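Local coordinates for SufE-like protein 1, chloroplastic/mitochondrial (Arabidopsis thaliana, PDB 4PUI) that takes part in cysteine desulfurization in chloroplasts and mitochondria, activating the plastid desulfurase to supply sulfur for iron-sulfur clusters, and ends in a BolA domain, the part in this chain, at residues 16-21 and 56-61; 47-52 and 82-87. All coordinates share one frame; numbering follows the deposited sequence.

Contact 1 of 2, residues 16-21 and 56-61; sequences KELDPV and SDAFQG
Ser56 and Leu18 carry the polar part of this contact. The Ser56 hydroxyl donates to the backbone carbonyl at the end of helix 5-18, with OG 2.8 Å from Leu18 O. It meets that oxygen in the carbonyl plane, on a lone pair, with a C=O...OG angle of 137°. The same OG accepts from the backbone two residues on, 3.0 Å from Ala58 N, in a bond that is close to straight at 163°. OG lies anti to the backbone N of Ser56 (chi1 174°), beside its carbonyl carbon, where the N-H of Ala58 can reach it. An alanine here would lose both bonds of OG, and would probably leave the Leu18 carbonyl without this donor and the turn at Ala58 less firmly set.

A water adds a second polar link. It donates to Asp19 O and accepts from Asp57 N, 3.0 Å from either.

The apolar part rests on the two methyl branches of Leu18. CD2 packs on the methyl of Ala58, 3.8 Å from its CB. CD1 approaches the far end of the Phe59 ring obliquely, 4.1 Å from CZ. The Leu18 and Phe59 side chains cross at about a right angle. Ile54 touches both of them, and Leu70 and Ile71 of helix 64-74 also pack on Leu18. Pro20 lies beside Ser56, with Pro20 CB 4.4 Å from Ser56 CB.

Asp19 leaves the helical conformation with positive phi, and Pro20 then leads the chain toward strand 22-27. On the other side, Ser56 starts an ST turn that leads into the 3-10 segment 57-59. The arrangement is a helix C-terminus tied by a serine hydroxyl to the turn after the middle strand of the BolA domain.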
ATOM      1  N   LYS A  16      -2.904   1.413  10.762  1.00 21.30           N
ATOM      2  CA  LYS A  16      -3.790   2.252  11.555  1.00 22.61           C
ATOM      3  C   LYS A  16      -5.201   2.289  10.975  1.00 22.74           C
ATOM      4  O   LYS A  16      -6.183   2.200  11.710  1.00 24.16           O
ATOM      5  CB  LYS A  16      -3.236   3.674  11.653  1.00 28.15           C
ATOM      6  CG  LYS A  16      -4.041   4.551  12.591  1.00 40.11           C
ATOM      7  CD  LYS A  16      -4.498   5.827  11.918  1.00 41.64           C
ATOM      8  CE  LYS A  16      -3.536   6.967  12.186  1.00 42.57           C
ATOM      9  NZ  LYS A  16      -4.191   8.286  11.963  1.00 47.77           N
ATOM     10  N   GLU A  17      -5.308   2.411   9.657  1.00 18.74           N
ATOM     11  CA  GLU A  17      -6.628   2.592   9.047  1.00 18.57           C
ATOM     12  C   GLU A  17      -7.342   1.302   8.663  1.00 19.68           C
ATOM     13  O   GLU A  17      -8.575   1.261   8.666  1.00 20.05           O
ATOM     14  CB  GLU A  17      -6.559   3.520   7.836  1.00 18.08           C
ATOM     15  CG  GLU A  17      -6.222   4.968   8.206  1.00 16.95           C
ATOM     16  CD  GLU A  17      -7.260   5.623   9.118  1.00 26.23           C
ATOM     17  OE1 GLU A  17      -8.441   5.224   9.083  1.00 20.37           O
ATOM     18  OE2 GLU A  17      -6.894   6.545   9.875  1.00 28.29           O
ATOM     19  N   LEU A  18      -6.583   0.268   8.321  1.00 17.72           N
ATOM     20  CA  LEU A  18      -7.188  -0.947   7.787  1.00 17.62           C
ATOM     21  C   LEU A  18      -7.106  -2.170   8.705  1.00 20.47           C
ATOM     22  O   LEU A  18      -7.735  -3.175   8.412  1.00 19.23           O
ATOM     23  CB  LEU A  18      -6.598  -1.274   6.399  1.00 16.98           C
ATOM     24  CG  LEU A  18      -6.749  -0.173   5.345  1.00 19.02           C
ATOM     25  CD1 LEU A  18      -5.975  -0.518   4.074  1.00 17.39           C
ATOM     26  CD2 LEU A  18      -8.208   0.148   5.017  1.00 20.21           C
ATOM     27  N   ASP A  19      -6.342  -2.075   9.796  1.00 19.95           N
ATOM     28  CA  ASP A  19      -6.084  -3.194  10.715  1.00 19.00           C
ATOM     29  C   ASP A  19      -5.937  -4.537   9.974  1.00 18.56           C
ATOM     30  O   ASP A  19      -6.647  -5.492  10.277  1.00 20.04           O
ATOM     31  CB  ASP A  19      -7.200  -3.285  11.765  1.00 22.34           C
ATOM     32  CG  ASP A  19      -6.856  -4.215  12.930  1.00 30.60           C
ATOM     33  OD1 ASP A  19      -5.669  -4.572  13.099  1.00 27.57           O
ATOM     34  OD2 ASP A  19      -7.780  -4.567  13.695  1.00 31.67           O
ATOM     35  N   PRO A  20      -5.024  -4.606   8.991  1.00 20.91           N
ATOM     36  CA  PRO A  20      -5.008  -5.783   8.115  1.00 19.30           C
ATOM     37  C   PRO A  20      -4.538  -7.031   8.849  1.00 21.58           C
ATOM     38  O   PRO A  20      -3.653  -6.960   9.707  1.00 22.73           O
ATOM     39  CB  PRO A  20      -4.000  -5.395   7.025  1.00 22.20           C
ATOM     40  CG  PRO A  20      -3.081  -4.422   7.701  1.00 28.21           C
ATOM     41  CD  PRO A  20      -3.928  -3.661   8.684  1.00 21.03           C
ATOM     42  N   VAL A  21      -5.144  -8.169   8.535  1.00 20.70           N
ATOM     43  CA  VAL A  21      -4.637  -9.426   9.074  1.00 21.81           C
ATOM     44  C   VAL A  21      -3.290  -9.803   8.463  1.00 22.22           C
ATOM     45  O   VAL A  21      -2.455 -10.432   9.119  1.00 22.49           O
ATOM     46  CB  VAL A  21      -5.645 -10.581   8.922  1.00 30.13           C
ATOM     47  CG1 VAL A  21      -6.846 -10.340   9.816  1.00 37.07           C
ATOM     48  CG2 VAL A  21      -6.072 -10.747   7.489  1.00 25.07           C
ATOM     49  N   SER A  56      -7.607  -7.316   4.338  1.00 19.56           N
ATOM     50  CA  SER A  56      -8.362  -6.562   5.347  1.00 18.78           C
ATOM     51  C   SER A  56      -9.850  -6.736   5.162  1.00 19.40           C
ATOM     52  O   SER A  56     -10.324  -6.780   4.021  1.00 18.21           O
ATOM     53  CB  SER A  56      -8.047  -5.064   5.257  1.00 20.64           C
ATOM     54  OG  SER A  56      -8.853  -4.282   6.135  1.00 23.07           O
ATOM     55  N   ASP A  57     -10.565  -6.782   6.292  1.00 21.57           N
ATOM     56  CA  ASP A  57     -12.025  -6.718   6.355  1.00 24.04           C
ATOM     57  C   ASP A  57     -12.592  -5.529   5.591  1.00 20.95           C
ATOM     58  O   ASP A  57     -13.715  -5.582   5.079  1.00 20.50           O
ATOM     59  CB  ASP A  57     -12.465  -6.490   7.802  1.00 33.62           C
ATOM     60  CG  ASP A  57     -12.340  -7.702   8.653  1.00 46.69           C
ATOM     61  OD1 ASP A  57     -11.982  -8.770   8.121  1.00 48.69           O
ATOM     62  OD2 ASP A  57     -12.622  -7.580   9.865  1.00 52.61           O
ATOM     63  N   ALA A  58     -11.833  -4.436   5.575  1.00 20.10           N
ATOM     64  CA  ALA A  58     -12.326  -3.157   5.075  1.00 20.54           C
ATOM     65  C   ALA A  58     -12.658  -3.191   3.589  1.00 18.43           C
ATOM     66  O   ALA A  58     -13.363  -2.322   3.094  1.00 20.16           O
ATOM     67  CB  ALA A  58     -11.319  -2.044   5.385  1.00 22.00           C
ATOM     68  N   PHE A  59     -12.143  -4.197   2.878  1.00 19.88           N
ATOM     69  CA  PHE A  59     -12.382  -4.335   1.449  1.00 17.07           C
ATOM     70  C   PHE A  59     -13.670  -5.076   1.097  1.00 18.57           C
ATOM     71  O   PHE A  59     -14.034  -5.153  -0.074  1.00 18.47           O
ATOM     72  CB  PHE A  59     -11.218  -5.058   0.774  1.00 14.80           C
ATOM     73  CG  PHE A  59      -9.897  -4.387   0.955  1.00 16.90           C
ATOM     74  CD1 PHE A  59      -9.767  -3.017   0.810  1.00 18.91           C
ATOM     75  CD2 PHE A  59      -8.780  -5.138   1.277  1.00 16.14           C
ATOM     76  CE1 PHE A  59      -8.527  -2.412   0.982  1.00 16.79           C
ATOM     77  CE2 PHE A  59      -7.547  -4.548   1.452  1.00 16.42           C
ATOM     78  CZ  PHE A  59      -7.418  -3.179   1.303  1.00 14.43           C
ATOM     79  N   GLN A  60     -14.349  -5.633   2.093  1.00 20.36           N
ATOM     80  CA  GLN A  60     -15.605  -6.327   1.852  1.00 20.32           C
ATOM     81  C   GLN A  60     -16.602  -5.460   1.103  1.00 21.12           C
ATOM     82  O   GLN A  60     -16.897  -4.332   1.514  1.00 25.11           O
ATOM     83  CB  GLN A  60     -16.227  -6.759   3.171  1.00 26.22           C
ATOM     84  CG  GLN A  60     -15.539  -7.917   3.845  1.00 28.17           C
ATOM     85  CD  GLN A  60     -16.159  -8.217   5.190  1.00 32.84           C
ATOM     86  OE1 GLN A  60     -16.370  -7.314   6.003  1.00 30.47           O
ATOM     87  NE2 GLN A  60     -16.483  -9.477   5.425  1.00 35.72           N
ATOM     88  N   GLY A  61     -17.106  -5.982  -0.010  1.00 22.07           N
ATOM     89  CA  GLY A  61     -18.139  -5.312  -0.769  1.00 21.18           C
ATOM     90  C   GLY A  61     -17.593  -4.321  -1.784  1.00 23.79           C
ATOM     91  O   GLY A  61     -18.346  -3.772  -2.584  1.00 25.61           O
TER
HETATM   92  O   HOH W   1      -8.793  -7.024   8.744  1.00 38.50           O

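Contact 2 of 2, residues 47-52 and 82-87; sequences ETHFNL and GLHALS
Residues 47-52 and 82-87 form a parallel strand pair, the middle strand 49-55 against the outer strand 85-91 of the BolA sheet. Their local axes lie 4.8 Å apart at 22°. Backbone bonds run from Phe50 N to Ala85 O, from Ser87 N to Phe50 O and from Leu52 N to Ser87 O. At the start of the pair Thr48 O is gripped twice. Ala85 N, 3.1 Å from Thr48 O, comes nearly along the C=O axis. The N-H of His84, with N 2.8 Å from Thr48 O, meets a lone pair of that oxygen in the carbonyl plane.

Thr48 CG2 sits over one face of the His84 ring, 4.2 Å from its centroid, in a CH-pi contact. His49 CD2 rests on the methyl of Ala85, 3.5 Å from its CB. Thr48 OG1 lies in the plane of the His49 ring, 2.7 Å from ND1, and this hydrogen bond limits the ring's rotation. On the face of Phe50 and Leu86, Leu83 CD1 meets the Phe50 ring at its edge, 3.7 Å from Phe50 CD1. Leu86 CD2 touches Leu52 CD1.

Ile10 of helix 5-18 packs on Phe50 and Leu52. From helix 64-74, Ile71 touches Leu52 and Tyr72 touches Leu86. On the other face, the His32 ring stacks on His49, and Asn51 ND2 bonds Glu26 of strand 22-27.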
ATOM      1  N   GLU A  47      12.629   5.607  -2.704  1.00 25.95           N
ATOM      2  CA  GLU A  47      11.323   5.173  -2.213  1.00 23.29           C
ATOM      3  C   GLU A  47      10.216   5.658  -3.132  1.00 23.08           C
ATOM      4  O   GLU A  47       9.261   6.279  -2.687  1.00 22.95           O
ATOM      5  CB  GLU A  47      11.070   5.647  -0.772  1.00 28.21           C
ATOM      6  CG  GLU A  47      12.129   5.185   0.224  1.00 28.14           C
ATOM      7  CD  GLU A  47      11.668   5.317   1.667  1.00 28.55           C
ATOM      8  OE1 GLU A  47      11.909   6.379   2.263  1.00 26.77           O
ATOM      9  OE2 GLU A  47      11.053   4.363   2.196  1.00 26.25           O
ATOM     10  N   THR A  48      10.349   5.354  -4.420  1.00 27.17           N
ATOM     11  CA  THR A  48       9.416   5.837  -5.427  1.00 26.54           C
ATOM     12  C   THR A  48       8.390   4.782  -5.826  1.00 23.15           C
ATOM     13  O   THR A  48       7.323   5.115  -6.329  1.00 25.73           O
ATOM     14  CB  THR A  48      10.167   6.242  -6.701  1.00 29.04           C
ATOM     15  OG1 THR A  48      10.959   5.137  -7.142  1.00 30.93           O
ATOM     16  CG2 THR A  48      11.072   7.431  -6.430  1.00 32.05           C
ATOM     17  N   HIS A  49       8.712   3.510  -5.599  1.00 25.41           N
ATOM     18  CA  HIS A  49       7.848   2.418  -6.027  1.00 25.32           C
ATOM     19  C   HIS A  49       7.717   1.349  -4.952  1.00 21.71           C
ATOM     20  O   HIS A  49       8.719   0.854  -4.442  1.00 22.26           O
ATOM     21  CB  HIS A  49       8.405   1.775  -7.298  1.00 32.07           C
ATOM     22  CG  HIS A  49       8.377   2.676  -8.491  1.00 34.73           C
ATOM     23  ND1 HIS A  49       9.245   3.733  -8.645  1.00 37.82           N
ATOM     24  CD2 HIS A  49       7.579   2.682  -9.587  1.00 39.23           C
ATOM     25  CE1 HIS A  49       8.987   4.352  -9.783  1.00 42.16           C
ATOM     26  NE2 HIS A  49       7.977   3.736 -10.372  1.00 41.01           N
ATOM     27  N   PHE A  50       6.479   0.995  -4.616  1.00 25.16           N
ATOM     28  CA  PHE A  50       6.231  -0.076  -3.661  1.00 22.58           C
ATOM     29  C   PHE A  50       5.211  -1.061  -4.205  1.00 20.99           C
ATOM     30  O   PHE A  50       4.320  -0.684  -4.964  1.00 23.18           O
ATOM     31  CB  PHE A  50       5.705   0.468  -2.334  1.00 19.11           C
ATOM     32  CG  PHE A  50       6.710   1.282  -1.568  1.00 18.81           C
ATOM     33  CD1 PHE A  50       6.930   2.614  -1.875  1.00 20.48           C
ATOM     34  CD2 PHE A  50       7.435   0.701  -0.532  1.00 19.74           C
ATOM     35  CE1 PHE A  50       7.872   3.361  -1.163  1.00 20.31           C
ATOM     36  CE2 PHE A  50       8.364   1.434   0.188  1.00 19.76           C
ATOM     37  CZ  PHE A  50       8.585   2.775  -0.130  1.00 19.43           C
ATOM     38  N   ASN A  51       5.365  -2.322  -3.813  1.00 21.85           N
ATOM     39  CA  ASN A  51       4.315  -3.316  -3.980  1.00 22.97           C
ATOM     40  C   ASN A  51       3.627  -3.478  -2.640  1.00 20.15           C
ATOM     41  O   ASN A  51       4.293  -3.652  -1.621  1.00 22.38           O
ATOM     42  CB  ASN A  51       4.882  -4.679  -4.415  1.00 26.04           C
ATOM     43  CG  ASN A  51       5.523  -4.646  -5.800  1.00 26.19           C
ATOM     44  OD1 ASN A  51       5.122  -3.864  -6.659  1.00 27.52           O
ATOM     45  ND2 ASN A  51       6.515  -5.505  -6.018  1.00 28.86           N
ATOM     46  N   LEU A  52       2.297  -3.424  -2.639  1.00 18.96           N
ATOM     47  CA  LEU A  52       1.514  -3.622  -1.419  1.00 16.74           C
ATOM     48  C   LEU A  52       0.630  -4.866  -1.547  1.00 18.63           C
ATOM     49  O   LEU A  52      -0.048  -5.043  -2.558  1.00 19.46           O
ATOM     50  CB  LEU A  52       0.600  -2.432  -1.190  1.00 16.02           C
ATOM     51  CG  LEU A  52       1.238  -1.049  -1.129  1.00 17.72           C
ATOM     52  CD1 LEU A  52       0.183   0.026  -0.886  1.00 18.44           C
ATOM     53  CD2 LEU A  52       2.291  -1.005  -0.037  1.00 18.67           C
ATOM     54  N   GLY A  82       6.744  12.454  -3.725  1.00 22.62           N
ATOM     55  CA  GLY A  82       7.880  11.627  -4.076  1.00 22.96           C
ATOM     56  C   GLY A  82       7.546  10.193  -4.411  1.00 24.07           C
ATOM     57  O   GLY A  82       8.333   9.521  -5.072  1.00 23.54           O
ATOM     58  N   LEU A  83       6.398   9.711  -3.933  1.00 22.30           N
ATOM     59  CA  LEU A  83       5.944   8.365  -4.264  1.00 23.11           C
ATOM     60  C   LEU A  83       5.360   8.378  -5.671  1.00 24.73           C
ATOM     61  O   LEU A  83       4.474   9.175  -5.966  1.00 25.37           O
ATOM     62  CB  LEU A  83       4.889   7.894  -3.263  1.00 18.06           C
ATOM     63  CG  LEU A  83       4.275   6.513  -3.498  1.00 18.30           C
ATOM     64  CD1 LEU A  83       5.379   5.493  -3.511  1.00 18.82           C
ATOM     65  CD2 LEU A  83       3.226   6.172  -2.415  1.00 17.69           C
ATOM     66  N   HIS A  84       5.876   7.513  -6.540  1.00 23.34           N
ATOM     67  CA  HIS A  84       5.469   7.521  -7.934  1.00 27.52           C
ATOM     68  C   HIS A  84       4.394   6.495  -8.240  1.00 31.17           C
ATOM     69  O   HIS A  84       3.395   6.813  -8.890  1.00 30.83           O
ATOM     70  CB  HIS A  84       6.665   7.283  -8.851  1.00 29.64           C
ATOM     71  CG  HIS A  84       7.630   8.426  -8.896  1.00 33.31           C
ATOM     72  ND1 HIS A  84       7.378   9.633  -8.285  1.00 36.11           N
ATOM     73  CD2 HIS A  84       8.846   8.539  -9.479  1.00 32.63           C
ATOM     74  CE1 HIS A  84       8.401  10.446  -8.493  1.00 33.43           C
ATOM     75  NE2 HIS A  84       9.305   9.806  -9.204  1.00 34.21           N
ATOM     76  N   ALA A  85       4.587   5.270  -7.759  1.00 29.94           N
ATOM     77  CA  ALA A  85       3.679   4.186  -8.122  1.00 26.57           C
ATOM     78  C   ALA A  85       3.471   3.211  -6.986  1.00 25.33           C
ATOM     79  O   ALA A  85       4.397   2.911  -6.231  1.00 25.00           O
ATOM     80  CB  ALA A  85       4.201   3.454  -9.342  1.00 31.01           C
ATOM     81  N   LEU A  86       2.248   2.711  -6.882  1.00 26.41           N
ATOM     82  CA  LEU A  86       1.939   1.623  -5.968  1.00 24.20           C
ATOM     83  C   LEU A  86       1.325   0.476  -6.757  1.00 23.35           C
ATOM     84  O   LEU A  86       0.361   0.673  -7.496  1.00 28.22           O
ATOM     85  CB  LEU A  86       0.948   2.062  -4.894  1.00 24.04           C
ATOM     86  CG  LEU A  86       1.428   3.106  -3.894  1.00 23.26           C
ATOM     87  CD1 LEU A  86       0.241   3.714  -3.164  1.00 21.44           C
ATOM     88  CD2 LEU A  86       2.410   2.478  -2.929  1.00 22.05           C
ATOM     89  N   SER A  87       1.870  -0.713  -6.575  1.00 20.59           N
ATOM     90  CA  SER A  87       1.271  -1.908  -7.153  1.00 20.50           C
ATOM     91  C   SER A  87       0.463  -2.619  -6.058  1.00 23.62           C
ATOM     92  O   SER A  87       1.033  -3.138  -5.102  1.00 25.18           O
ATOM     93  CB  SER A  87       2.360  -2.820  -7.705  1.00 31.70           C
ATOM     94  OG  SER A  87       1.813  -4.039  -8.168  1.00 36.00           O
TER

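Overall arrangement
Contacts 1 and 2 lie on opposite sides of the chain's centre, their own centres about 20 Å apart. Their segments follow closely in the chain but do not otherwise touch. Strand 49-55 links them: it starts in contact 2, beside strand 85-91, and runs out into the turn of contact 1. Helix 5-18 also spans both. Its Ile10 packs on the sheet at contact 2, and its last turn forms one side of contact 1. Ile71 of helix 64-74 touches Leu18 in contact 1 and Leu52 in contact 2, consistent with one apolar core running between the sheet and the helices. Neither contact includes a bound metal or ligand; both belong to the framework of the BolA domain.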